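Uncharacterized protein (Bacteroides eggerthii DSM 20697, PDB 4ECO) is of unknown function but is built from leucine-rich repeats, a scaffold that often serves protein binding, and so probably recognises a partner protein. Local coordinates at residues M141-H144 / Y145-T148; D153-E156 / D157-D160; I181-K184 / D185-G189; P266-L269 / K270-E274. All coordinates share one frame; numbering follows the deposited sequence.

In the fold
Interactions 1, 2 and 3 belong to one long excursion of the chain between strands 109-111 and 210-214, whereas interaction 4 sits in the link from strand 253-257 to strand 277-279. Interaction 1 is partly buried, joined by helical backbone bonds, a threonine hydroxyl and a bridging water. Interaction 2, its centre about 22 Å from that of interaction 1, combines an Asx turn braced by an Asp-Arg salt bridge with one buried ring. Interaction 3 is a surface contact held by an amide and a backbone carbonyl; it meets interaction 1 where Ile-181 N probably bonds Thr-148 O. Interaction 4, also partly buried, is the most apolar: two turns press Phe-268, Leu-269 and Leu-272 into the solenoid.

Interaction 1: M141-H144 / Y145-T148; sequences MRMH and YQKT
Thr-148 and His-144, one helical turn apart, meet through the threonine hydroxyl. OG1 donates to His-144 O at 2.6 Å while Thr-148 N donates to the same oxygen at 3.1 Å, and the two donors come from opposite faces of the carbonyl plane. The threonine's first torsion (chi1 -47°) sets OG1 beside its own backbone N, within range of that carbonyl, and also over one face of the imidazole, 3.3 Å from His-144 CE1. A threonine suits this place because its hydroxyl can be satisfied inside the helix. Alongside, Lys-147 N bonds Met-143 O at 2.9 Å, and the aliphatic part of the lysine, its CE 3.9 Å from His-144 CD2, slants past the ring. Selenomethionine Met-143 runs side by side with Gln-146, with CE 3.5 Å from Gln-146 CG.

Further out, a water joins what the backbone leaves apart: it donates to Arg-142 O and accepts from Tyr-145 N at 2.8 Å. The imidazole is fixed at both nitrogens, ND1 by His-115 and NE2 by Glu-121. Arg-142 reaches Asp-253 and Gln-276, and Tyr-145 packs on Tyr-311. The arrangement is a water-bridged junction of helices 135-142 and 144-149, laid against the parallel strands of a leucine-rich-repeat solenoid.

Interaction 2: D153-E156 / D157-D160; sequences DPRE and DFSD
Phe-158 slants across the base of Arg-155, and this is the close-packed part of the turn. With CG beside its own backbone N (chi1 -81°), the phenylalanine ring is carried back to Arg-155, its CD2 3.7 Å from Arg-155 CB. The first methylenes of the arginine, CB and CG, meet the ring, while the guanidinium, its plane 72° from the ring plane, is engaged by Asp-153. Nearby, Phe-158 N donates to Arg-155 O at 2.9 Å. A phenylalanine fits here because the same ring also rests on Ser-437, Asn-463 and Ile-166.

Ahead of the ring, Asp-153 organises the chain. Its OD1 accepts Arg-155 N at 3.3 Å from above the carboxylate plane. The side-on grip of the guanidinium then brings Arg-155 NH2 to Asp-153 OD2 at 3.0 Å. NE is shared, 3.2 Å from Asp-153 OD1 and also bonded to OD2. Toward the guanidinium both oxygens use syn lone pairs, and the carboxylate carbon lies in the guanidinium plane, so the two flat groups hold each other's rotation. Arg-155 NH1 is taken up by Lys-173 O.

The other side is looser. Asp-157 N bonds Pro-154 O only weakly, at 3.5 Å, and the partly exposed carboxylates of Glu-156 and Asp-157 turn to different outside partners, Lys-163 and Asn-439. Ser-159, suited to its N-cap position, bonds Ile-162 N through OG at the start of helix 160-168. The whole is an Asx turn running into a 3-10 turn, set against the strand side of the leucine-rich-repeat solenoid.

Interaction 3: I181-K184 / D185-G189; sequences ITLK and DTQIG
Lys-184 and Gln-187 clasp each other across one tight turn of the chain, in a surface loop that leads from helix 160-168 towards strand 194-198 of this leucine-rich-repeat protein. Two hydrogen bonds make the clasp. The amide oxygen OE1 of Gln-187 accepts Lys-184 N at 2.9 Å, almost straight at 172°, while Gln-187 N returns a bond to Lys-184 O at 2.7 Å. A third donor, Ile-188 N, reaches that oxygen weakly. Glutamine suits the place through its length: CG lies beside the backbone N (chi1 -65°), and the extended chain beyond it carries the amide back to Lys-184 N.

A residue from elsewhere in the chain completes the polar side. The side chain of Asn-258 donates through ND2 to Gln-187 O and accepts Gly-189 N at OD1.

The apolar contacts centre on Leu-183, which is buried and also touches Phe-149 of helix 144-149. Its CD1 meets Ile-188 CG1 at 4.1 Å. Its other methyl, CD2, sits against the glutamine amide, 3.5 Å from Gln-187 OE1 and 3.6 Å from Gln-187 NE2.

Interaction 4: P266-L269 / K270-E274; sequences PTFL and KALPE
The ring of Phe-268 has Leu-272 at its CE2, where the leucine's CD1 lies obliquely at 4.1 Å, the two side chains running side by side in the same direction. Over one face stands Leu-269 CG, 4.2 Å above the plane and offset toward the rim, while the ring of Trp-245 meets it from elsewhere in the chain. These are inward-facing residues of a leucine-rich-repeat connection, between strands 253-257 and 277-279. Phe-268, Leu-269 and Leu-272 all touch Val-254, so the three buried apolar side chains pack together on the strand.

Two type I beta turns in series, Pro-266 to Leu-269 and Leu-269 to Leu-272, bring these side chains together. Leu-272 N donates to Leu-269 O at 3.1 Å and closes the second turn; Ala-271 N makes a weak bond to Phe-268 O, and the alanine methyl lies beside that oxygen.

On the outer side a water spans the first turn, donating to Pro-266 O and accepting from Lys-270 N at 3.0 Å. Lysine suits this exposed position because its extended chain carries the ammonium outward. Nearer the backbone, Lys-270 CG, set between the backbone N and carbonyl carbon (chi1 59°), lies 3.4 Å from Thr-267 O.

Interaction 1: M141-H144 / Y145-T148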
HETATM    1  N   MSE A 141     -12.565   2.086  -8.771  1.00 37.94           N
HETATM    2  CA  MSE A 141     -12.618   3.371  -8.094  1.00 35.37           C
HETATM    3  C   MSE A 141     -12.449   3.202  -6.602  1.00 40.84           C
HETATM    4  O   MSE A 141     -11.659   3.945  -6.024  1.00 41.44           O
HETATM    5  CB  MSE A 141     -13.914   4.130  -8.451  1.00 36.79           C
HETATM    6  CG  MSE A 141     -13.835   4.740  -9.870  1.00 42.75           C
HETATM    7 SE   MSE A 141     -11.955   5.348 -10.452  0.75 48.67          SE
HETATM    8  CE  MSE A 141     -11.879   4.277 -11.847  1.00 46.96           C
ATOM      9  N   ARG A 142     -13.097   2.188  -5.994  1.00 37.68           N
ATOM     10  CA  ARG A 142     -12.955   1.865  -4.572  1.00 37.15           C
ATOM     11  C   ARG A 142     -11.482   1.597  -4.217  1.00 40.64           C
ATOM     12  O   ARG A 142     -11.015   2.024  -3.164  1.00 40.52           O
ATOM     13  CB  ARG A 142     -13.814   0.634  -4.212  1.00 36.79           C
ATOM     14  CG  ARG A 142     -15.278   0.927  -3.966  1.00 37.36           C
ATOM     15  CD  ARG A 142     -15.978  -0.249  -3.333  1.00 34.40           C
ATOM     16  NE  ARG A 142     -17.179   0.176  -2.609  1.00 34.21           N
ATOM     17  CZ  ARG A 142     -18.068  -0.647  -2.065  1.00 48.13           C
ATOM     18  NH1 ARG A 142     -17.917  -1.961  -2.164  1.00 51.25           N
ATOM     19  NH2 ARG A 142     -19.129  -0.162  -1.439  1.00 35.18           N
HETATM   20  N   MSE A 143     -10.755   0.925  -5.128  1.00 37.56           N
HETATM   21  CA  MSE A 143      -9.339   0.547  -4.997  1.00 36.95           C
HETATM   22  C   MSE A 143      -8.377   1.677  -5.332  1.00 41.65           C
HETATM   23  O   MSE A 143      -7.163   1.464  -5.243  1.00 43.05           O
HETATM   24  CB  MSE A 143      -9.021  -0.635  -5.939  1.00 39.23           C
HETATM   25  CG  MSE A 143      -9.807  -1.911  -5.638  1.00 46.41           C
HETATM   26 SE   MSE A 143      -9.705  -2.457  -3.792  0.75 52.85          SE
HETATM   27  CE  MSE A 143      -7.775  -2.817  -3.685  1.00 50.10           C
ATOM     28  N   HIS A 144      -8.889   2.862  -5.728  1.00 37.39           N
ATOM     29  CA  HIS A 144      -8.040   3.993  -6.125  1.00 35.96           C
ATOM     30  C   HIS A 144      -7.127   4.456  -4.988  1.00 40.07           C
ATOM     31  O   HIS A 144      -5.961   4.729  -5.273  1.00 40.01           O
ATOM     32  CB  HIS A 144      -8.845   5.195  -6.657  1.00 35.92           C
ATOM     33  CG  HIS A 144      -7.978   6.286  -7.195  1.00 38.54           C
ATOM     34  ND1 HIS A 144      -7.297   7.156  -6.350  1.00 39.75           N
ATOM     35  CD2 HIS A 144      -7.691   6.603  -8.480  1.00 40.13           C
ATOM     36  CE1 HIS A 144      -6.597   7.946  -7.147  1.00 39.26           C
ATOM     37  NE2 HIS A 144      -6.814   7.662  -8.438  1.00 39.71           N
ATOM     38  N   TYR A 145      -7.636   4.581  -3.727  1.00 35.11           N
ATOM     39  CA  TYR A 145      -6.776   5.048  -2.645  1.00 35.06           C
ATOM     40  C   TYR A 145      -5.694   4.020  -2.389  1.00 42.75           C
ATOM     41  O   TYR A 145      -4.519   4.382  -2.213  1.00 41.89           O
ATOM     42  CB  TYR A 145      -7.559   5.351  -1.354  1.00 36.13           C
ATOM     43  CG  TYR A 145      -6.713   5.986  -0.257  1.00 36.40           C
ATOM     44  CD1 TYR A 145      -6.020   5.206   0.661  1.00 38.53           C
ATOM     45  CD2 TYR A 145      -6.636   7.368  -0.123  1.00 36.71           C
ATOM     46  CE1 TYR A 145      -5.266   5.784   1.682  1.00 39.66           C
ATOM     47  CE2 TYR A 145      -5.880   7.957   0.893  1.00 37.18           C
ATOM     48  CZ  TYR A 145      -5.193   7.162   1.785  1.00 40.87           C
ATOM     49  OH  TYR A 145      -4.463   7.749   2.779  1.00 38.70           O
ATOM     50  N   GLN A 146      -6.089   2.735  -2.430  1.00 40.99           N
ATOM     51  CA  GLN A 146      -5.226   1.591  -2.205  1.00 41.37           C
ATOM     52  C   GLN A 146      -4.065   1.563  -3.204  1.00 44.57           C
ATOM     53  O   GLN A 146      -2.911   1.526  -2.765  1.00 43.91           O
ATOM     54  CB  GLN A 146      -6.048   0.290  -2.288  1.00 43.97           C
ATOM     55  CG  GLN A 146      -5.286  -1.004  -1.967  1.00 54.58           C
ATOM     56  CD  GLN A 146      -4.792  -1.113  -0.549  1.00 63.89           C
ATOM     57  OE1 GLN A 146      -5.322  -0.502   0.384  1.00 51.55           O
ATOM     58  NE2 GLN A 146      -3.752  -1.910  -0.362  1.00 64.34           N
ATOM     59  N   LYS A 147      -4.352   1.640  -4.527  1.00 40.14           N
ATOM     60  CA  LYS A 147      -3.293   1.603  -5.535  1.00 39.34           C
ATOM     61  C   LYS A 147      -2.385   2.825  -5.441  1.00 42.87           C
ATOM     62  O   LYS A 147      -1.192   2.686  -5.703  1.00 45.51           O
ATOM     63  CB  LYS A 147      -3.823   1.436  -6.988  1.00 42.22           C
ATOM     64  CG  LYS A 147      -4.853   2.460  -7.487  1.00 72.73           C
ATOM     65  CD  LYS A 147      -5.138   2.323  -9.006  1.00 86.56           C
ATOM     66  CE  LYS A 147      -6.400   3.029  -9.506  1.00 88.53           C
ATOM     67  NZ  LYS A 147      -7.666   2.267  -9.217  1.00 76.91           N
ATOM     68  N   THR A 148      -2.913   3.979  -5.019  1.00 38.02           N
ATOM     69  CA  THR A 148      -2.164   5.238  -4.986  1.00 37.93           C
ATOM     70  C   THR A 148      -1.258   5.390  -3.764  1.00 41.13           C
ATOM     71  O   THR A 148      -0.110   5.839  -3.931  1.00 40.52           O
ATOM     72  CB  THR A 148      -3.115   6.451  -5.041  1.00 39.01           C
ATOM     73  OG1 THR A 148      -4.048   6.224  -6.080  1.00 37.38           O
ATOM     74  CG2 THR A 148      -2.381   7.781  -5.312  1.00 30.96           C
TER
HETATM   75  O   HOH W   1     -10.351   4.681  -3.127  1.00 47.80           O

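Interaction 2: D153-E156 / D157-D160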
ATOM      1  N   ASP A 153       5.148  -3.589  -3.535  1.00 40.12           N
ATOM      2  CA  ASP A 153       5.689  -4.935  -3.660  1.00 38.30           C
ATOM      3  C   ASP A 153       6.863  -5.095  -2.657  1.00 39.57           C
ATOM      4  O   ASP A 153       7.916  -4.478  -2.855  1.00 37.79           O
ATOM      5  CB  ASP A 153       6.119  -5.250  -5.100  1.00 38.77           C
ATOM      6  CG  ASP A 153       6.521  -6.691  -5.382  1.00 46.10           C
ATOM      7  OD1 ASP A 153       6.405  -7.552  -4.451  1.00 48.06           O
ATOM      8  OD2 ASP A 153       6.931  -6.974  -6.536  1.00 45.94           O
ATOM      9  N   PRO A 154       6.703  -5.926  -1.586  1.00 34.70           N
ATOM     10  CA  PRO A 154       7.800  -6.092  -0.616  1.00 34.06           C
ATOM     11  C   PRO A 154       9.072  -6.678  -1.257  1.00 39.01           C
ATOM     12  O   PRO A 154      10.138  -6.544  -0.656  1.00 38.92           O
ATOM     13  CB  PRO A 154       7.202  -7.035   0.434  1.00 35.85           C
ATOM     14  CG  PRO A 154       5.706  -6.864   0.296  1.00 40.37           C
ATOM     15  CD  PRO A 154       5.503  -6.690  -1.173  1.00 35.96           C
ATOM     16  N   ARG A 155       8.988  -7.264  -2.496  1.00 34.77           N
ATOM     17  CA  ARG A 155      10.168  -7.814  -3.184  1.00 33.98           C
ATOM     18  C   ARG A 155      11.110  -6.673  -3.665  1.00 41.12           C
ATOM     19  O   ARG A 155      12.262  -6.919  -3.976  1.00 42.07           O
ATOM     20  CB  ARG A 155       9.772  -8.726  -4.346  1.00 27.11           C
ATOM     21  CG  ARG A 155       8.887  -9.876  -3.911  1.00 30.32           C
ATOM     22  CD  ARG A 155       8.432 -10.723  -5.071  1.00 32.69           C
ATOM     23  NE  ARG A 155       7.830  -9.882  -6.097  1.00 38.54           N
ATOM     24  CZ  ARG A 155       7.653 -10.245  -7.360  1.00 50.73           C
ATOM     25  NH1 ARG A 155       8.038 -11.446  -7.773  1.00 30.29           N
ATOM     26  NH2 ARG A 155       7.121  -9.394  -8.230  1.00 35.17           N
ATOM     27  N   GLU A 156      10.637  -5.431  -3.640  1.00 39.66           N
ATOM     28  CA  GLU A 156      11.376  -4.217  -3.993  1.00 40.53           C
ATOM     29  C   GLU A 156      12.706  -4.119  -3.201  1.00 45.07           C
ATOM     30  O   GLU A 156      13.720  -3.647  -3.725  1.00 46.24           O
ATOM     31  CB  GLU A 156      10.470  -2.981  -3.712  1.00 41.53           C
ATOM     32  CG  GLU A 156      11.055  -1.628  -4.079  1.00 54.49           C
ATOM     33  CD  GLU A 156      11.563  -1.439  -5.499  1.00 84.97           C
ATOM     34  OE1 GLU A 156      10.926  -1.958  -6.447  1.00 74.58           O
ATOM     35  OE2 GLU A 156      12.589  -0.735  -5.656  1.00 87.26           O
ATOM     36  N   ASP A 157      12.691  -4.594  -1.960  1.00 41.34           N
ATOM     37  CA  ASP A 157      13.830  -4.563  -1.050  1.00 41.57           C
ATOM     38  C   ASP A 157      14.911  -5.568  -1.408  1.00 44.42           C
ATOM     39  O   ASP A 157      15.973  -5.556  -0.762  1.00 46.44           O
ATOM     40  CB  ASP A 157      13.383  -4.784   0.391  1.00 43.58           C
ATOM     41  CG  ASP A 157      12.737  -3.554   0.963  1.00 51.51           C
ATOM     42  OD1 ASP A 157      13.175  -2.439   0.607  1.00 50.97           O
ATOM     43  OD2 ASP A 157      11.816  -3.703   1.798  1.00 63.46           O
ATOM     44  N   PHE A 158      14.671  -6.406  -2.438  1.00 36.11           N
ATOM     45  CA  PHE A 158      15.694  -7.301  -2.940  1.00 34.33           C
ATOM     46  C   PHE A 158      16.734  -6.495  -3.676  1.00 38.21           C
ATOM     47  O   PHE A 158      16.407  -5.463  -4.261  1.00 36.52           O
ATOM     48  CB  PHE A 158      15.097  -8.354  -3.861  1.00 35.09           C
ATOM     49  CG  PHE A 158      14.461  -9.501  -3.147  1.00 36.16           C
ATOM     50  CD1 PHE A 158      15.173 -10.226  -2.198  1.00 39.85           C
ATOM     51  CD2 PHE A 158      13.209  -9.958  -3.522  1.00 38.08           C
ATOM     52  CE1 PHE A 158      14.609 -11.333  -1.576  1.00 41.55           C
ATOM     53  CE2 PHE A 158      12.644 -11.072  -2.909  1.00 41.85           C
ATOM     54  CZ  PHE A 158      13.341 -11.739  -1.924  1.00 41.31           C
ATOM     55  N   SER A 159      17.978  -6.964  -3.675  1.00 36.00           N
ATOM     56  CA  SER A 159      19.066  -6.279  -4.358  1.00 35.60           C
ATOM     57  C   SER A 159      18.823  -6.262  -5.860  1.00 42.51           C
ATOM     58  O   SER A 159      18.085  -7.104  -6.392  1.00 42.25           O
ATOM     59  CB  SER A 159      20.394  -6.957  -4.048  1.00 37.30           C
ATOM     60  OG  SER A 159      20.475  -8.248  -4.626  1.00 41.97           O
ATOM     61  N   ASP A 160      19.488  -5.327  -6.554  1.00 39.62           N
ATOM     62  CA  ASP A 160      19.382  -5.230  -7.993  1.00 38.18           C
ATOM     63  C   ASP A 160      19.748  -6.553  -8.613  1.00 41.90           C
ATOM     64  O   ASP A 160      18.996  -7.013  -9.470  1.00 42.09           O
ATOM     65  CB  ASP A 160      20.239  -4.082  -8.511  1.00 39.47           C
ATOM     66  CG  ASP A 160      19.615  -2.735  -8.204  1.00 48.67           C
ATOM     67  OD1 ASP A 160      18.347  -2.644  -8.179  1.00 48.68           O
ATOM     68  OD2 ASP A 160      20.373  -1.774  -7.977  1.00 57.23           O
TER

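Interaction 3: I181-K184 / D185-G189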
ATOM      1  N   ILE A 181       2.668   6.615  -3.700  1.00 46.19           N
ATOM      2  CA  ILE A 181       2.875   7.986  -3.262  1.00 44.37           C
ATOM      3  C   ILE A 181       2.895   8.027  -1.746  1.00 47.80           C
ATOM      4  O   ILE A 181       2.068   7.390  -1.087  1.00 45.57           O
ATOM      5  CB  ILE A 181       1.781   8.948  -3.836  1.00 46.68           C
ATOM      6  CG1 ILE A 181       1.628   8.861  -5.363  1.00 46.85           C
ATOM      7  CG2 ILE A 181       1.908  10.395  -3.346  1.00 44.76           C
ATOM      8  CD1 ILE A 181       2.891   9.083  -6.207  1.00 54.77           C
ATOM      9  N   THR A 182       3.845   8.802  -1.204  1.00 46.11           N
ATOM     10  CA  THR A 182       3.934   9.090   0.211  1.00 46.43           C
ATOM     11  C   THR A 182       3.692  10.567   0.353  1.00 54.09           C
ATOM     12  O   THR A 182       4.366  11.370  -0.306  1.00 55.12           O
ATOM     13  CB  THR A 182       5.260   8.630   0.839  1.00 52.86           C
ATOM     14  OG1 THR A 182       5.464   7.234   0.583  1.00 46.35           O
ATOM     15  CG2 THR A 182       5.318   8.922   2.360  1.00 52.24           C
ATOM     16  N   LEU A 183       2.713  10.941   1.181  1.00 52.30           N
ATOM     17  CA  LEU A 183       2.439  12.352   1.390  1.00 52.54           C
ATOM     18  C   LEU A 183       3.558  13.038   2.136  1.00 61.06           C
ATOM     19  O   LEU A 183       4.083  12.509   3.127  1.00 61.30           O
ATOM     20  CB  LEU A 183       1.140  12.585   2.165  1.00 51.86           C
ATOM     21  CG  LEU A 183      -0.172  12.369   1.481  1.00 54.67           C
ATOM     22  CD1 LEU A 183      -1.249  12.974   2.307  1.00 54.60           C
ATOM     23  CD2 LEU A 183      -0.211  13.009   0.110  1.00 56.20           C
ATOM     24  N   LYS A 184       3.889  14.237   1.669  1.00 60.58           N
ATOM     25  CA  LYS A 184       4.838  15.140   2.307  1.00 62.29           C
ATOM     26  C   LYS A 184       4.029  15.889   3.378  1.00 71.68           C
ATOM     27  O   LYS A 184       2.867  16.230   3.108  1.00 72.43           O
ATOM     28  CB  LYS A 184       5.476  16.064   1.253  1.00 63.86           C
ATOM     29  CG  LYS A 184       6.117  15.310   0.096  1.00 76.28           C
ATOM     30  CD  LYS A 184       6.666  16.207  -1.001  1.00 89.41           C
ATOM     31  CE  LYS A 184       7.362  15.393  -2.074  1.00104.68           C
ATOM     32  NZ  LYS A 184       8.235  16.227  -2.951  1.00118.47           N
ATOM     33  N   ASP A 185       4.586  16.113   4.591  1.00 70.35           N
ATOM     34  CA  ASP A 185       3.838  16.776   5.677  1.00 71.95           C
ATOM     35  C   ASP A 185       3.338  18.191   5.276  1.00 73.78           C
ATOM     36  O   ASP A 185       2.475  18.753   5.957  1.00 73.67           O
ATOM     37  CB  ASP A 185       4.656  16.833   6.973  1.00 76.09           C
ATOM     38  CG  ASP A 185       4.703  15.474   7.664  1.00 99.94           C
ATOM     39  OD1 ASP A 185       5.459  14.586   7.186  1.00102.96           O
ATOM     40  OD2 ASP A 185       3.928  15.270   8.636  1.00108.49           O
ATOM     41  N   THR A 186       3.812  18.704   4.133  1.00 68.40           N
ATOM     42  CA  THR A 186       3.378  19.951   3.518  1.00 68.06           C
ATOM     43  C   THR A 186       1.947  19.767   2.990  1.00 71.37           C
ATOM     44  O   THR A 186       1.130  20.692   3.071  1.00 72.88           O
ATOM     45  CB  THR A 186       4.341  20.336   2.380  1.00 78.57           C
ATOM     46  OG1 THR A 186       5.692  19.972   2.700  1.00 82.20           O
ATOM     47  CG2 THR A 186       4.223  21.798   1.984  1.00 76.57           C
ATOM     48  N   GLN A 187       1.655  18.565   2.431  1.00 63.44           N
ATOM     49  CA  GLN A 187       0.345  18.225   1.884  1.00 60.54           C
ATOM     50  C   GLN A 187      -0.659  17.912   2.993  1.00 59.42           C
ATOM     51  O   GLN A 187      -1.856  18.114   2.769  1.00 60.41           O
ATOM     52  CB  GLN A 187       0.431  17.036   0.919  1.00 60.77           C
ATOM     53  CG  GLN A 187       1.241  17.292  -0.337  1.00 63.04           C
ATOM     54  CD  GLN A 187       1.507  15.990  -1.057  1.00 70.85           C
ATOM     55  OE1 GLN A 187       2.392  15.197  -0.684  1.00 67.13           O
ATOM     56  NE2 GLN A 187       0.728  15.727  -2.097  1.00 51.49           N
ATOM     57  N   ILE A 188      -0.203  17.397   4.162  1.00 50.30           N
ATOM     58  CA  ILE A 188      -1.116  17.076   5.269  1.00 48.11           C
ATOM     59  C   ILE A 188      -1.628  18.378   5.868  1.00 51.89           C
ATOM     60  O   ILE A 188      -0.849  19.152   6.417  1.00 52.85           O
ATOM     61  CB  ILE A 188      -0.510  16.148   6.344  1.00 49.58           C
ATOM     62  CG1 ILE A 188       0.007  14.852   5.701  1.00 48.86           C
ATOM     63  CG2 ILE A 188      -1.569  15.849   7.416  1.00 48.27           C
ATOM     64  CD1 ILE A 188       0.885  13.995   6.582  1.00 58.27           C
ATOM     65  N   GLY A 189      -2.924  18.615   5.713  1.00 47.24           N
ATOM     66  CA  GLY A 189      -3.587  19.831   6.177  1.00 47.21           C
ATOM     67  C   GLY A 189      -3.643  20.935   5.134  1.00 50.23           C
ATOM     68  O   GLY A 189      -4.112  22.050   5.411  1.00 50.60           O
TER

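Interaction 4: P266-L269 / K270-E274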
ATOM      1  N   PRO A 266     -17.272  13.484  11.837  1.00 44.48           N
ATOM      2  CA  PRO A 266     -18.674  13.956  11.808  1.00 43.99           C
ATOM      3  C   PRO A 266     -19.605  12.820  12.246  1.00 46.39           C
ATOM      4  O   PRO A 266     -19.372  11.644  11.953  1.00 44.99           O
ATOM      5  CB  PRO A 266     -18.893  14.410  10.356  1.00 44.77           C
ATOM      6  CG  PRO A 266     -17.809  13.847   9.589  1.00 48.36           C
ATOM      7  CD  PRO A 266     -16.648  13.558  10.502  1.00 44.48           C
ATOM      8  N   THR A 267     -20.606  13.171  13.023  1.00 44.51           N
ATOM      9  CA  THR A 267     -21.516  12.229  13.682  1.00 46.04           C
ATOM     10  C   THR A 267     -22.525  11.543  12.743  1.00 53.03           C
ATOM     11  O   THR A 267     -23.167  10.563  13.158  1.00 54.97           O
ATOM     12  CB  THR A 267     -22.280  12.962  14.782  1.00 42.68           C
ATOM     13  OG1 THR A 267     -23.019  14.029  14.187  1.00 47.28           O
ATOM     14  CG2 THR A 267     -21.347  13.506  15.867  1.00 33.20           C
ATOM     15  N   PHE A 268     -22.659  12.029  11.503  1.00 49.18           N
ATOM     16  CA  PHE A 268     -23.635  11.472  10.565  1.00 49.50           C
ATOM     17  C   PHE A 268     -23.210  10.078  10.098  1.00 53.17           C
ATOM     18  O   PHE A 268     -24.068   9.298   9.666  1.00 53.38           O
ATOM     19  CB  PHE A 268     -23.848  12.414   9.365  1.00 50.40           C
ATOM     20  CG  PHE A 268     -22.830  12.335   8.258  1.00 50.25           C
ATOM     21  CD1 PHE A 268     -21.691  13.126   8.285  1.00 53.26           C
ATOM     22  CD2 PHE A 268     -23.023  11.485   7.171  1.00 52.05           C
ATOM     23  CE1 PHE A 268     -20.750  13.056   7.254  1.00 53.52           C
ATOM     24  CE2 PHE A 268     -22.076  11.396   6.150  1.00 54.28           C
ATOM     25  CZ  PHE A 268     -20.950  12.188   6.194  1.00 52.56           C
ATOM     26  N   LEU A 269     -21.885   9.787  10.152  1.00 47.33           N
ATOM     27  CA  LEU A 269     -21.314   8.524   9.684  1.00 45.32           C
ATOM     28  C   LEU A 269     -21.917   7.350  10.434  1.00 52.09           C
ATOM     29  O   LEU A 269     -22.423   6.451   9.769  1.00 53.93           O
ATOM     30  CB  LEU A 269     -19.789   8.517   9.812  1.00 43.27           C
ATOM     31  CG  LEU A 269     -19.027   9.578   9.008  1.00 44.22           C
ATOM     32  CD1 LEU A 269     -17.614   9.728   9.516  1.00 42.83           C
ATOM     33  CD2 LEU A 269     -19.025   9.276   7.543  1.00 40.97           C
ATOM     34  N   LYS A 270     -21.955   7.384  11.797  1.00 47.76           N
ATOM     35  CA  LYS A 270     -22.521   6.276  12.592  1.00 47.30           C
ATOM     36  C   LYS A 270     -24.058   6.155  12.418  1.00 52.71           C
ATOM     37  O   LYS A 270     -24.622   5.079  12.669  1.00 55.20           O
ATOM     38  CB  LYS A 270     -22.160   6.390  14.080  1.00 47.98           C
ATOM     39  CG  LYS A 270     -22.621   7.650  14.773  1.00 48.91           C
ATOM     40  CD  LYS A 270     -22.053   7.694  16.170  1.00 51.36           C
ATOM     41  CE  LYS A 270     -22.545   8.871  16.957  1.00 56.69           C
ATOM     42  NZ  LYS A 270     -21.875   8.931  18.277  1.00 70.45           N
ATOM     43  N   ALA A 271     -24.704   7.226  11.938  1.00 47.46           N
ATOM     44  CA  ALA A 271     -26.141   7.279  11.690  1.00 47.41           C
ATOM     45  C   ALA A 271     -26.525   6.628  10.336  1.00 51.55           C
ATOM     46  O   ALA A 271     -27.715   6.445  10.088  1.00 55.11           O
ATOM     47  CB  ALA A 271     -26.626   8.729  11.727  1.00 47.48           C
ATOM     48  N   LEU A 272     -25.553   6.271   9.477  1.00 44.74           N
ATOM     49  CA  LEU A 272     -25.835   5.684   8.159  1.00 43.73           C
ATOM     50  C   LEU A 272     -26.196   4.190   8.258  1.00 50.49           C
ATOM     51  O   LEU A 272     -25.635   3.464   9.085  1.00 50.96           O
ATOM     52  CB  LEU A 272     -24.651   5.877   7.184  1.00 41.76           C
ATOM     53  CG  LEU A 272     -24.303   7.332   6.773  1.00 44.93           C
ATOM     54  CD1 LEU A 272     -23.016   7.374   6.003  1.00 44.71           C
ATOM     55  CD2 LEU A 272     -25.424   8.002   5.956  1.00 43.97           C
ATOM     56  N   PRO A 273     -27.142   3.698   7.429  1.00 49.62           N
ATOM     57  CA  PRO A 273     -27.532   2.280   7.552  1.00 50.90           C
ATOM     58  C   PRO A 273     -26.708   1.287   6.702  1.00 54.43           C
ATOM     59  O   PRO A 273     -26.639   0.110   7.071  1.00 53.15           O
ATOM     60  CB  PRO A 273     -28.988   2.284   7.068  1.00 53.34           C
ATOM     61  CG  PRO A 273     -29.086   3.450   6.108  1.00 56.26           C
ATOM     62  CD  PRO A 273     -27.969   4.405   6.417  1.00 50.73           C
ATOM     63  N   GLU A 274     -26.126   1.730   5.555  1.00 51.22           N
ATOM     64  CA  GLU A 274     -25.502   0.788   4.631  1.00 50.86           C
ATOM     65  C   GLU A 274     -24.093   1.170   4.139  1.00 52.70           C
ATOM     66  O   GLU A 274     -23.655   0.621   3.116  1.00 53.85           O
ATOM     67  CB  GLU A 274     -26.429   0.632   3.399  1.00 52.55           C
ATOM     68  CG  GLU A 274     -27.765  -0.052   3.676  1.00 58.70           C
ATOM     69  CD  GLU A 274     -27.710  -1.529   4.024  1.00 71.77           C
ATOM     70  OE1 GLU A 274     -26.697  -2.194   3.688  1.00 49.93           O
ATOM     71  OE2 GLU A 274     -28.704  -2.027   4.603  1.00 66.59           O
TER
HETATM   72  O   HOH W   2     -19.959   9.074  13.205  1.00 43.82           O